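Local coordinates for protein putative peptidyl-prolyl cis-trans isomerase Cbf2 (Campylobacter jejuni, PDB 3RFW) that probably catalyses the cis-trans isomerisation of peptide bonds preceding proline, and belongs to the SurA-like chaperones, at residues A[89-94]-A[225-230]; A[98-103]-A[211-216]; A[115-120]-A[175-180]; A[130-135]-A[146-151]; A[139-144]-A[202-207]. One frame throughout, in Å; residues are numbered along the deposited sequence.

Interaction 1 of 5, residues A[89-94]-A[225-230]; sequences IKIDAA and NGLKFE
The extended residues 89-92, ahead of helix 93-103, pass alongside helical residues 225-230, coming nearest where the CA atoms of Ile91 and Lys228 are 6.2 Å apart. This is a helix-loop packing in a SurA-like chaperone: the loop leads into helix 93-103, and the partner is part of the long helix 216-246, which follows the four-stranded sheet of the parvulin fold. Ile91 is the central side chain. Its CG2 meets CD1 of Leu227 at 3.9 Å, the two side chains crossing at about a right angle. The other branch lies against the helix backbone, with CG1 3.7 Å from N of Lys228 and CD1 3.8 Å from O of Leu227. Ile91 CG1 is anti to the carbonyl carbon (chi1 -39°, some 20° from ideal staggering), which sends this longer branch toward the helix. Ile89, buried, packs with CG2 at 4.0 Å from CG of Lys228 and also touches Glu231 and Val235 on the same helix. At the other end of the loop Asp92 is the N-cap of helix 93-103, its OD1 accepting a hydrogen bond from N of Lys95. Lys228 runs out fully extended along the edge of the contact, its aliphatic CE 3.8 Å from the backbone O of Ile89.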
# COMPACT_ATOMS: atom_id res chain seq x y z
N ILE A 89 -21.87 -14.39 -19.61
CA ILE A 89 -21.17 -15.39 -18.79
C ILE A 89 -21.96 -15.69 -17.53
O ILE A 89 -22.27 -14.79 -16.75
CB ILE A 89 -19.73 -14.99 -18.44
CG1 ILE A 89 -19.04 -14.32 -19.64
CG2 ILE A 89 -18.94 -16.21 -17.98
CD1 ILE A 89 -18.35 -15.29 -20.63
N LYS A 90 -22.35 -16.95 -17.36
CA LYS A 90 -23.00 -17.39 -16.12
C LYS A 90 -22.47 -18.74 -15.68
O LYS A 90 -22.38 -19.68 -16.48
CB LYS A 90 -24.53 -17.43 -16.28
N ILE A 91 -22.04 -18.82 -14.43
CA ILE A 91 -21.71 -20.10 -13.84
C ILE A 91 -22.90 -20.58 -13.01
O ILE A 91 -23.33 -19.89 -12.07
CB ILE A 91 -20.46 -19.99 -12.95
CG1 ILE A 91 -19.41 -19.05 -13.60
CG2 ILE A 91 -19.87 -21.38 -12.67
CD1 ILE A 91 -18.95 -19.49 -14.99
N ASP A 92 -23.48 -21.71 -13.40
CA ASP A 92 -24.60 -22.27 -12.65
C ASP A 92 -24.14 -22.90 -11.31
O ASP A 92 -22.98 -23.25 -11.14
CB ASP A 92 -25.39 -23.27 -13.49
CG ASP A 92 -24.50 -24.34 -14.08
OD1 ASP A 92 -23.56 -24.76 -13.39
OD2 ASP A 92 -24.72 -24.72 -15.26
N ALA A 93 -25.05 -22.93 -10.34
CA ALA A 93 -24.77 -23.59 -9.05
C ALA A 93 -23.87 -24.81 -9.17
O ALA A 93 -22.89 -24.94 -8.43
CB ALA A 93 -26.08 -23.96 -8.37
N ALA A 94 -24.17 -25.70 -10.11
CA ALA A 94 -23.50 -27.02 -10.14
C ALA A 94 -21.99 -26.95 -10.36
O ALA A 94 -21.23 -27.71 -9.73
CB ALA A 94 -24.16 -27.95 -11.17
N ASN A 225 -16.66 -16.28 -8.56
CA ASN A 225 -15.93 -15.16 -9.15
C ASN A 225 -14.79 -15.66 -10.00
O ASN A 225 -14.64 -15.23 -11.13
CB ASN A 225 -15.38 -14.23 -8.07
CG ASN A 225 -16.46 -13.49 -7.35
OD1 ASN A 225 -17.62 -13.48 -7.78
ND2 ASN A 225 -16.11 -12.88 -6.21
N GLY A 226 -14.02 -16.59 -9.45
CA GLY A 226 -12.86 -17.16 -10.13
C GLY A 226 -13.23 -18.01 -11.34
O GLY A 226 -12.54 -17.99 -12.36
N LEU A 227 -14.30 -18.80 -11.23
CA LEU A 227 -14.80 -19.52 -12.41
C LEU A 227 -15.35 -18.57 -13.49
O LEU A 227 -15.21 -18.85 -14.67
CB LEU A 227 -15.85 -20.57 -12.04
CG LEU A 227 -15.43 -21.74 -11.15
CD1 LEU A 227 -16.68 -22.54 -10.75
CD2 LEU A 227 -14.41 -22.62 -11.85
N LYS A 228 -16.04 -17.50 -13.09
CA LYS A 228 -16.59 -16.55 -14.08
C LYS A 228 -15.48 -15.88 -14.86
O LYS A 228 -15.60 -15.63 -16.06
CB LYS A 228 -17.40 -15.47 -13.38
CG LYS A 228 -18.26 -14.64 -14.32
CD LYS A 228 -19.17 -13.68 -13.53
CE LYS A 228 -20.01 -12.80 -14.47
NZ LYS A 228 -20.70 -11.67 -13.75
N PHE A 229 -14.39 -15.59 -14.17
CA PHE A 229 -13.30 -14.85 -14.74
C PHE A 229 -12.58 -15.74 -15.72
O PHE A 229 -12.30 -15.33 -16.83
CB PHE A 229 -12.35 -14.33 -13.66
CG PHE A 229 -11.05 -13.78 -14.20
CD1 PHE A 229 -9.86 -14.45 -13.99
CD2 PHE A 229 -11.03 -12.59 -14.92
CE1 PHE A 229 -8.65 -13.95 -14.49
CE2 PHE A 229 -9.83 -12.07 -15.42
CZ PHE A 229 -8.64 -12.75 -15.20
N GLU A 230 -12.33 -16.99 -15.32
CA GLU A 230 -11.68 -17.95 -16.21
C GLU A 230 -12.53 -18.19 -17.47
O GLU A 230 -12.00 -18.35 -18.57
CB GLU A 230 -11.46 -19.29 -15.51
CG GLU A 230 -10.52 -19.22 -14.32
CD GLU A 230 -9.06 -19.08 -14.76
OE1 GLU A 230 -8.67 -19.79 -15.72
OE2 GLU A 230 -8.34 -18.21 -14.18

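Interaction 2 of 5, residues A[98-103]-A[211-216]; sequences AFYDQN and KGQIKF
The carbonyl O of Ile214 is gripped by two donors: OH of Tyr100 at 2.5 Å and NE2 of Gln213 at 3.1 Å. The first distance is very short for a hydrogen bond, so its exact length is doubtful, but the direction is clear, the phenol giving its proton to an acceptor that lies at the ring edge, near its plane. The Gln213 side chain bends at chi2, and its NE2 makes a nearly straight hydrogen bond to the same oxygen and also bonds to O of Lys104. Tyr100 has CG anti to the backbone N (chi1 178°), which carries the ring away from helix 93-103 and across to 211-216. Here strand 199-213, part of the antiparallel sheet of the parvulin fold, gives way to helix 216-246, with Lys215 at the N-cap position. Phe216, at the start of that helix, covers one face of the tyrosine. Its CB makes a CH-pi contact 4.0 Å from the centroid of the Tyr100 ring, only 9° off the ring normal. The two rings meet obliquely, with centroids 5.4 Å apart and planes at 57°. The nearest carbons of this pair are CB of Tyr100 and CD1 of Phe216, at 3.5 Å.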
# COMPACT_ATOMS: atom_id res chain seq x y z
N ALA A 98 -19.38 -28.23 -7.75
CA ALA A 98 -18.46 -29.24 -8.31
C ALA A 98 -16.99 -28.87 -8.13
O ALA A 98 -16.17 -29.73 -7.82
CB ALA A 98 -18.79 -29.51 -9.79
N PHE A 99 -16.64 -27.59 -8.27
CA PHE A 99 -15.25 -27.18 -8.04
C PHE A 99 -14.87 -27.31 -6.56
O PHE A 99 -13.72 -27.63 -6.23
CB PHE A 99 -15.01 -25.72 -8.48
CG PHE A 99 -13.57 -25.28 -8.36
CD1 PHE A 99 -12.69 -25.42 -9.43
CD2 PHE A 99 -13.08 -24.75 -7.17
CE1 PHE A 99 -11.35 -25.09 -9.31
CE2 PHE A 99 -11.73 -24.37 -7.06
CZ PHE A 99 -10.87 -24.55 -8.12
N TYR A 100 -15.77 -26.90 -5.67
CA TYR A 100 -15.53 -27.10 -4.24
C TYR A 100 -15.30 -28.59 -3.92
O TYR A 100 -14.23 -28.95 -3.45
CB TYR A 100 -16.67 -26.56 -3.38
CG TYR A 100 -16.43 -26.80 -1.90
CD1 TYR A 100 -17.00 -27.91 -1.25
CD2 TYR A 100 -15.60 -25.97 -1.17
CE1 TYR A 100 -16.80 -28.12 0.12
CE2 TYR A 100 -15.34 -26.20 0.18
CZ TYR A 100 -15.98 -27.25 0.83
OH TYR A 100 -15.71 -27.48 2.16
N ASP A 101 -16.27 -29.43 -4.26
CA ASP A 101 -16.18 -30.88 -3.98
C ASP A 101 -14.87 -31.48 -4.51
O ASP A 101 -14.17 -32.18 -3.78
CB ASP A 101 -17.38 -31.66 -4.54
CG ASP A 101 -18.70 -31.28 -3.87
OD1 ASP A 101 -18.68 -30.73 -2.76
OD2 ASP A 101 -19.76 -31.50 -4.48
N GLN A 102 -14.49 -31.10 -5.73
CA GLN A 102 -13.23 -31.56 -6.33
C GLN A 102 -11.96 -31.12 -5.60
O GLN A 102 -10.92 -31.75 -5.73
CB GLN A 102 -13.14 -31.19 -7.83
CG GLN A 102 -14.08 -31.99 -8.72
CD GLN A 102 -14.42 -31.28 -10.03
OE1 GLN A 102 -15.54 -31.41 -10.54
NE2 GLN A 102 -13.45 -30.57 -10.58
N ASN A 103 -12.01 -29.97 -4.94
CA ASN A 103 -10.80 -29.43 -4.30
C ASN A 103 -10.94 -29.39 -2.77
O ASN A 103 -10.17 -28.71 -2.08
CB ASN A 103 -10.49 -28.04 -4.84
CG ASN A 103 -9.98 -28.07 -6.28
OD1 ASN A 103 -8.78 -28.21 -6.52
ND2 ASN A 103 -10.89 -27.91 -7.22
N LYS A 211 -5.97 -28.93 12.12
CA LYS A 211 -6.44 -28.73 10.75
C LYS A 211 -7.95 -28.51 10.73
O LYS A 211 -8.71 -29.30 11.30
CB LYS A 211 -6.08 -29.98 9.94
CG LYS A 211 -5.95 -29.78 8.45
CD LYS A 211 -5.40 -31.07 7.78
CE LYS A 211 -5.58 -30.99 6.26
NZ LYS A 211 -5.37 -32.29 5.57
N GLY A 212 -8.40 -27.42 10.13
CA GLY A 212 -9.83 -27.13 10.03
C GLY A 212 -10.32 -27.15 8.59
O GLY A 212 -9.58 -26.78 7.68
N GLN A 213 -11.52 -27.67 8.38
CA GLN A 213 -12.14 -27.69 7.07
C GLN A 213 -12.88 -26.39 6.81
O GLN A 213 -13.79 -26.03 7.55
CB GLN A 213 -13.12 -28.86 6.97
CG GLN A 213 -13.88 -28.96 5.63
CD GLN A 213 -12.97 -29.39 4.49
OE1 GLN A 213 -12.28 -30.41 4.57
NE2 GLN A 213 -12.89 -28.55 3.45
N ILE A 214 -12.52 -25.69 5.74
CA ILE A 214 -13.35 -24.58 5.27
C ILE A 214 -14.62 -25.05 4.57
O ILE A 214 -14.59 -25.99 3.77
CB ILE A 214 -12.52 -23.62 4.37
CG1 ILE A 214 -11.28 -23.14 5.14
CG2 ILE A 214 -13.36 -22.43 3.93
CD1 ILE A 214 -10.18 -22.51 4.29
N LYS A 215 -15.75 -24.47 4.96
CA LYS A 215 -17.05 -24.87 4.43
C LYS A 215 -17.38 -24.18 3.10
O LYS A 215 -16.98 -23.04 2.87
CB LYS A 215 -18.17 -24.54 5.44
CG LYS A 215 -18.45 -25.65 6.48
CD LYS A 215 -19.26 -25.13 7.68
CE LYS A 215 -19.24 -26.13 8.85
NZ LYS A 215 -20.53 -26.14 9.64
N PHE A 216 -18.22 -24.84 2.30
CA PHE A 216 -18.63 -24.36 0.99
C PHE A 216 -19.17 -22.93 1.07
O PHE A 216 -18.77 -22.06 0.30
CB PHE A 216 -19.67 -25.30 0.38
CG PHE A 216 -20.18 -24.86 -0.99
CD1 PHE A 216 -19.30 -24.69 -2.05
CD2 PHE A 216 -21.54 -24.71 -1.22
CE1 PHE A 216 -19.77 -24.37 -3.32
CE2 PHE A 216 -22.02 -24.36 -2.48
CZ PHE A 216 -21.12 -24.18 -3.54

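Interaction 3 of 5, residues A[115-120]-A[175-180]; sequences AKHILV and KPFTDA
His117 and Phe177 meet as an offset edge-to-face pair: the edge of the phenyl ring is turned toward the face of the imidazole, with planes at 86° and centroids 5.5 Å apart. Strand 108-120 supplies the histidine and helix 175-183 the phenylalanine, and the CA atoms of the two residues are 9.8 Å apart, so the side chains alone bridge the gap. In Phe177 a chi1 of -173° swings the ring out from the helix toward the strand. Its far end does the touching: CE2 is 3.8 Å from CD2 of His117, and CZ is 3.9 Å from CB of His117, a carbon that lies in the plane of the phenyl ring at its edge. Asp155 and Ser158, from loops, also touch the histidine. His201 brings its own ring against both aromatics, while Leu165 and Phe168 of strand 164-168 pack on Phe177. A histidine on each of two adjacent central strands, here His117 and His201, is consistent with the paired histidines of the parvulin active site. Both partners across this contact are buried, and it is made by carbon atoms alone. The contact is thus van der Waals and weakly polar; it would limit how far the imidazole can turn, and it engages neither ring nitrogen across these segments.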
# COMPACT_ATOMS: atom_id res chain seq x y z
N ALA A 115 4.10 -22.47 20.84
CA ALA A 115 5.12 -23.09 21.70
C ALA A 115 6.21 -22.11 22.12
O ALA A 115 6.42 -21.09 21.45
CB ALA A 115 5.73 -24.30 21.00
N LYS A 116 6.88 -22.43 23.22
CA LYS A 116 8.16 -21.82 23.55
C LYS A 116 9.29 -22.84 23.41
O LYS A 116 9.05 -24.03 23.52
CB LYS A 116 8.13 -21.26 24.99
CG LYS A 116 7.23 -20.02 25.16
CD LYS A 116 7.23 -19.52 26.58
CE LYS A 116 5.95 -18.75 26.90
NZ LYS A 116 5.93 -18.35 28.33
N HIS A 117 10.52 -22.37 23.25
CA HIS A 117 11.68 -23.26 23.32
C HIS A 117 12.91 -22.68 24.05
O HIS A 117 12.98 -21.48 24.31
CB HIS A 117 12.04 -23.82 21.94
CG HIS A 117 13.04 -23.01 21.18
ND1 HIS A 117 12.93 -21.64 21.03
CD2 HIS A 117 14.12 -23.39 20.46
CE1 HIS A 117 13.92 -21.21 20.27
NE2 HIS A 117 14.65 -22.25 19.89
N ILE A 118 13.80 -23.58 24.46
CA ILE A 118 15.12 -23.21 25.00
C ILE A 118 16.18 -23.91 24.16
O ILE A 118 16.09 -25.10 23.92
CB ILE A 118 15.27 -23.69 26.46
CG1 ILE A 118 14.34 -22.91 27.38
CG2 ILE A 118 16.72 -23.59 26.92
CD1 ILE A 118 14.28 -23.44 28.78
N LEU A 119 17.18 -23.17 23.68
CA LEU A 119 18.21 -23.77 22.85
C LEU A 119 19.55 -23.75 23.57
O LEU A 119 19.90 -22.78 24.24
CB LEU A 119 18.30 -23.06 21.48
CG LEU A 119 19.47 -23.40 20.53
CD1 LEU A 119 19.46 -24.87 20.15
CD2 LEU A 119 19.41 -22.54 19.26
N VAL A 120 20.27 -24.86 23.49
CA VAL A 120 21.57 -24.99 24.10
C VAL A 120 22.41 -25.88 23.20
O VAL A 120 21.88 -26.50 22.28
CB VAL A 120 21.47 -25.65 25.50
CG1 VAL A 120 20.74 -24.73 26.49
CG2 VAL A 120 20.79 -27.02 25.40
N LYS A 175 11.79 -29.93 10.21
CA LYS A 175 10.89 -31.04 10.53
C LYS A 175 11.14 -31.60 11.94
O LYS A 175 10.19 -31.82 12.70
CB LYS A 175 10.98 -32.14 9.47
N PRO A 176 12.41 -31.85 12.29
CA PRO A 176 12.66 -32.50 13.58
C PRO A 176 12.13 -31.68 14.77
O PRO A 176 11.62 -32.25 15.74
CB PRO A 176 14.20 -32.63 13.62
CG PRO A 176 14.72 -31.77 12.47
CD PRO A 176 13.63 -31.75 11.46
N PHE A 177 12.22 -30.35 14.69
CA PHE A 177 11.61 -29.46 15.69
C PHE A 177 10.08 -29.54 15.60
O PHE A 177 9.39 -29.83 16.58
CB PHE A 177 12.10 -28.02 15.49
CG PHE A 177 11.67 -27.07 16.57
CD1 PHE A 177 10.49 -26.34 16.45
CD2 PHE A 177 12.42 -26.93 17.74
CE1 PHE A 177 10.06 -25.48 17.47
CE2 PHE A 177 11.97 -26.11 18.79
CZ PHE A 177 10.79 -25.38 18.64
N THR A 178 9.58 -29.30 14.39
CA THR A 178 8.17 -29.43 14.03
C THR A 178 7.53 -30.76 14.47
O THR A 178 6.44 -30.77 15.05
CB THR A 178 8.02 -29.24 12.50
OG1 THR A 178 8.41 -27.91 12.16
CG2 THR A 178 6.61 -29.48 12.03
N ASP A 179 8.22 -31.87 14.21
CA ASP A 179 7.76 -33.18 14.64
C ASP A 179 7.51 -33.25 16.14
O ASP A 179 6.44 -33.67 16.59
CB ASP A 179 8.76 -34.28 14.22
CG ASP A 179 8.65 -34.65 12.74
OD1 ASP A 179 7.78 -34.08 12.02
OD2 ASP A 179 9.46 -35.49 12.28
N ALA A 180 8.50 -32.87 16.94
CA ALA A 180 8.31 -32.96 18.38
C ALA A 180 7.20 -32.03 18.88
O ALA A 180 6.41 -32.41 19.76
CB ALA A 180 9.62 -32.72 19.13

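Interaction 4 of 5, residues A[130-135]-A[146-151]; sequences INELKG and SELAKE
Leu148 reaches out from helix 138-152 and wedges its two methyls against consecutive residues, Leu133 and Glu132, at the end of helix 123-133. With Leu133 the approach is tip to tip, Leu148 CD1 standing 3.8 Å from CD2 of Leu133 and equally 3.8 Å from its CG. The same methyl also lies 4.0 Å from CB of Glu132. The other branch, CD2, faces the glutamate carboxylate, 3.7 Å from OE1 and 4.0 Å from OE2 of Glu132. This is van der Waals contact, the methyl offering the acid no donor. Glu132 reaches there with a chi1 of -112°, far from staggered, and an extended chain beyond CG that crosses Leu148 obliquely. The CA atoms of Glu132 and Leu148 are 9.0 Å apart, so only side chains close the distance. Leu133 is buried and Glu132 exposed, so the contact runs from the buried side of the helix-helix packing to its solvent side. The two helices, joined by a short connection, pack on the antiparallel sheet of the parvulin fold. Leu148 also rests on Ile118 of strand 108-120, Leu133 touches Leu141, Lys144 and Phe145 on helix 138-152, and further along the latter helix Lys150 packs on Asn160 of the second subunit.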
# COMPACT_ATOMS: atom_id res chain seq x y z
N ILE A 130 15.73 -29.98 31.33
CA ILE A 130 14.59 -30.89 31.41
C ILE A 130 14.37 -31.36 32.85
O ILE A 130 13.25 -31.24 33.39
CB ILE A 130 14.76 -32.09 30.46
CG1 ILE A 130 14.41 -31.67 29.03
CG2 ILE A 130 13.87 -33.26 30.91
CD1 ILE A 130 14.79 -32.69 27.97
N ASN A 131 15.47 -31.72 33.50
CA ASN A 131 15.54 -31.98 34.94
C ASN A 131 14.97 -30.91 35.86
O ASN A 131 14.24 -31.22 36.80
CB ASN A 131 16.99 -32.22 35.34
CG ASN A 131 17.35 -33.67 35.32
OD1 ASN A 131 18.15 -34.11 34.49
ND2 ASN A 131 16.75 -34.43 36.23
N GLU A 132 15.43 -29.67 35.68
CA GLU A 132 14.97 -28.58 36.53
C GLU A 132 13.46 -28.40 36.47
O GLU A 132 12.86 -27.89 37.43
CB GLU A 132 15.66 -27.27 36.14
CG GLU A 132 16.61 -26.74 37.20
CD GLU A 132 17.30 -25.47 36.77
OE1 GLU A 132 16.99 -24.41 37.36
OE2 GLU A 132 18.14 -25.53 35.84
N LEU A 133 12.86 -28.78 35.34
CA LEU A 133 11.42 -28.58 35.10
C LEU A 133 10.57 -29.85 35.35
O LEU A 133 9.34 -29.78 35.44
CB LEU A 133 11.18 -28.05 33.68
CG LEU A 133 11.94 -26.78 33.26
CD1 LEU A 133 12.11 -26.68 31.75
CD2 LEU A 133 11.30 -25.51 33.82
N LYS A 134 11.24 -31.00 35.46
CA LYS A 134 10.56 -32.26 35.72
C LYS A 134 9.67 -32.16 36.96
O LYS A 134 10.09 -31.63 38.00
CB LYS A 134 11.58 -33.40 35.89
N GLY A 135 8.42 -32.59 36.83
CA GLY A 135 7.48 -32.64 37.95
C GLY A 135 6.67 -31.37 38.12
O GLY A 135 5.81 -31.29 39.00
N SER A 146 10.14 -20.01 30.94
CA SER A 146 10.53 -18.71 30.40
C SER A 146 11.73 -18.10 31.14
O SER A 146 12.63 -17.52 30.51
CB SER A 146 9.34 -17.75 30.46
OG SER A 146 8.21 -18.27 29.79
N GLU A 147 11.75 -18.24 32.46
CA GLU A 147 12.89 -17.81 33.26
C GLU A 147 14.16 -18.57 32.89
O GLU A 147 15.25 -17.99 32.85
CB GLU A 147 12.61 -17.94 34.77
N LEU A 148 14.03 -19.87 32.61
CA LEU A 148 15.19 -20.66 32.18
C LEU A 148 15.65 -20.27 30.78
O LEU A 148 16.83 -20.40 30.45
CB LEU A 148 14.87 -22.16 32.24
CG LEU A 148 14.89 -22.83 33.63
CD1 LEU A 148 14.89 -24.37 33.50
CD2 LEU A 148 16.09 -22.35 34.44
N ALA A 149 14.71 -19.85 29.94
CA ALA A 149 15.04 -19.48 28.56
C ALA A 149 15.81 -18.16 28.53
O ALA A 149 16.86 -18.04 27.91
CB ALA A 149 13.76 -19.38 27.71
N LYS A 150 15.28 -17.16 29.24
CA LYS A 150 16.01 -15.92 29.49
C LYS A 150 17.41 -16.19 30.05
O LYS A 150 18.39 -15.62 29.59
CB LYS A 150 15.21 -15.01 30.43
CG LYS A 150 13.90 -14.49 29.83
CD LYS A 150 13.11 -13.69 30.86
CE LYS A 150 11.77 -13.25 30.29
N GLU A 151 17.51 -17.12 31.00
CA GLU A 151 18.77 -17.45 31.65
C GLU A 151 19.77 -18.19 30.76
O GLU A 151 20.95 -17.83 30.73
CB GLU A 151 18.53 -18.26 32.93
CG GLU A 151 19.73 -18.31 33.87

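Interaction 5 of 5, residues A[139-144]-A[202-207]; sequences KELDAK and VILKEN
Helix 138-152 packs across the antiparallel sheet of the parvulin fold, and here its Leu141 and Asp142 both bear on Leu204 of strand 199-213. The segments approach most closely at the CA atoms of Asp142 and Leu204, 7.8 Å apart. The Leu204 side chain leaves the strand with its CG turned away from the backbone N (chi1 168°), and its two methyls rise from the sheet to the helix. One of them, CD2, lies 3.9 Å from CA of Asp142, resting on the helix backbone itself, and 4.1 Å from OD2 of the same residue, whose side chain crosses the leucine at about a right angle. Leu141 comes tip to tip with Leu204, but its CD1 is doubtfully placed, modelled too close to the Leu204 methyls to be real. What can be relied on is the general end-on packing of the two leucines, both of which also touch Ile189 of strand 188-196. In the fold this is the sheet face covered by the helices, and Phe145 packs on Leu204 as well. The strand is central in the sheet, flanked by 108-120 and 188-196, and midway along it Glu206 and Asn207 both face Gln114 in a classic beta bulge. The carboxylate of Asp142 is engaged in a salt bridge with NZ of Lys116 from strand 108-120. Glu206 OE1 lies 5.4 Å from Asp142 OD2, a like-charge approach that the nearby ammonium of Lys116 would probably offset.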
# COMPACT_ATOMS: atom_id res chain seq x y z
N LYS A 139 0.81 -23.29 34.83
CA LYS A 139 1.36 -21.95 34.85
C LYS A 139 2.68 -21.87 35.60
O LYS A 139 3.48 -20.97 35.36
CB LYS A 139 0.36 -20.96 35.43
CG LYS A 139 -0.44 -20.21 34.39
CD LYS A 139 -1.84 -20.78 34.27
CE LYS A 139 -2.88 -19.66 34.24
NZ LYS A 139 -2.59 -18.65 33.18
N GLU A 140 2.93 -22.85 36.48
CA GLU A 140 4.20 -22.93 37.20
C GLU A 140 5.34 -23.43 36.30
O GLU A 140 6.47 -22.95 36.39
CB GLU A 140 4.08 -23.80 38.45
N LEU A 141 5.05 -24.44 35.48
CA LEU A 141 5.95 -24.89 34.43
C LEU A 141 6.27 -23.77 33.42
O LEU A 141 7.41 -23.62 32.95
CB LEU A 141 5.31 -26.08 33.72
CG LEU A 141 6.03 -26.78 32.56
CD1 LEU A 141 5.93 -25.93 31.32
CD2 LEU A 141 7.48 -27.06 32.92
N ASP A 142 5.26 -22.97 33.10
CA ASP A 142 5.38 -21.91 32.11
C ASP A 142 6.35 -20.83 32.60
O ASP A 142 7.38 -20.56 31.96
CB ASP A 142 3.99 -21.34 31.78
CG ASP A 142 4.05 -20.06 30.97
OD1 ASP A 142 3.49 -19.04 31.43
OD2 ASP A 142 4.54 -20.09 29.83
N ALA A 143 6.09 -20.28 33.79
CA ALA A 143 6.94 -19.23 34.39
C ALA A 143 8.40 -19.68 34.53
O ALA A 143 9.32 -18.98 34.08
CB ALA A 143 6.39 -18.78 35.73
N LYS A 144 8.60 -20.85 35.14
CA LYS A 144 9.93 -21.42 35.27
C LYS A 144 10.60 -21.67 33.93
O LYS A 144 11.78 -21.39 33.78
CB LYS A 144 9.90 -22.69 36.11
CG LYS A 144 10.53 -22.52 37.49
N VAL A 202 14.75 -27.73 24.20
CA VAL A 202 13.59 -28.11 24.99
C VAL A 202 12.38 -27.26 24.59
O VAL A 202 12.43 -26.02 24.60
CB VAL A 202 13.87 -27.93 26.51
CG1 VAL A 202 12.70 -28.43 27.34
CG2 VAL A 202 15.19 -28.65 26.90
N ILE A 203 11.27 -27.93 24.30
CA ILE A 203 10.06 -27.27 23.80
C ILE A 203 8.94 -27.35 24.84
O ILE A 203 8.72 -28.41 25.46
CB ILE A 203 9.58 -27.94 22.53
CG1 ILE A 203 10.74 -28.08 21.54
CG2 ILE A 203 8.39 -27.19 21.93
CD1 ILE A 203 10.29 -28.53 20.17
N LEU A 204 8.30 -26.21 25.11
CA LEU A 204 7.05 -26.20 25.86
C LEU A 204 5.88 -25.80 24.95
O LEU A 204 5.89 -24.71 24.38
CB LEU A 204 7.14 -25.25 27.05
CG LEU A 204 5.81 -24.95 27.73
CD1 LEU A 204 5.24 -26.21 28.41
CD2 LEU A 204 5.97 -23.82 28.72
N LYS A 205 4.90 -26.68 24.80
CA LYS A 205 3.74 -26.39 23.96
C LYS A 205 2.63 -25.75 24.77
O LYS A 205 2.14 -26.34 25.74
CB LYS A 205 3.22 -27.67 23.28
N GLU A 206 2.20 -24.57 24.35
CA GLU A 206 1.18 -23.83 25.08
C GLU A 206 -0.22 -24.22 24.58
O GLU A 206 -1.15 -24.39 25.38
CB GLU A 206 1.41 -22.32 24.92
CG GLU A 206 0.45 -21.43 25.74
CD GLU A 206 0.77 -19.94 25.63
OE1 GLU A 206 1.88 -19.59 25.15
OE2 GLU A 206 -0.08 -19.12 26.03
N ASN A 207 -0.38 -24.32 23.27
CA ASN A 207 -1.69 -24.54 22.64
C ASN A 207 -1.52 -25.22 21.29
O ASN A 207 -0.40 -25.31 20.76
CB ASN A 207 -2.44 -23.20 22.46
CG ASN A 207 -3.95 -23.34 22.63
OD1 ASN A 207 -4.50 -24.44 22.52
ND2 ASN A 207 -4.63 -22.22 22.85

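In the fold
Interactions 3, 4 and 5 gather in the parvulin fold, with centres 9 to 15 Å apart, whereas interactions 1 and 2 lie where helix 93-103 meets helix 216-246 and the strand leading into it. The centres of 1 and 4 are 57 Å apart. Interactions 3 and 5 are buried, 1 and 4 partly so, and 2 is a surface contact. Aliphatic packing carries 1, 4 and 5; aromatic rings meet in 2 and 3, edge-to-face in 3 and obliquely in 2, which alone adds a hydrogen bond across its segments. Helix 138-152 serves both 4 and 5. Lys116, on the strand of 3, joins it to that helix through Asp142 and Ser146. Interactions 1 and 2 touch through Leu227 and Phe99.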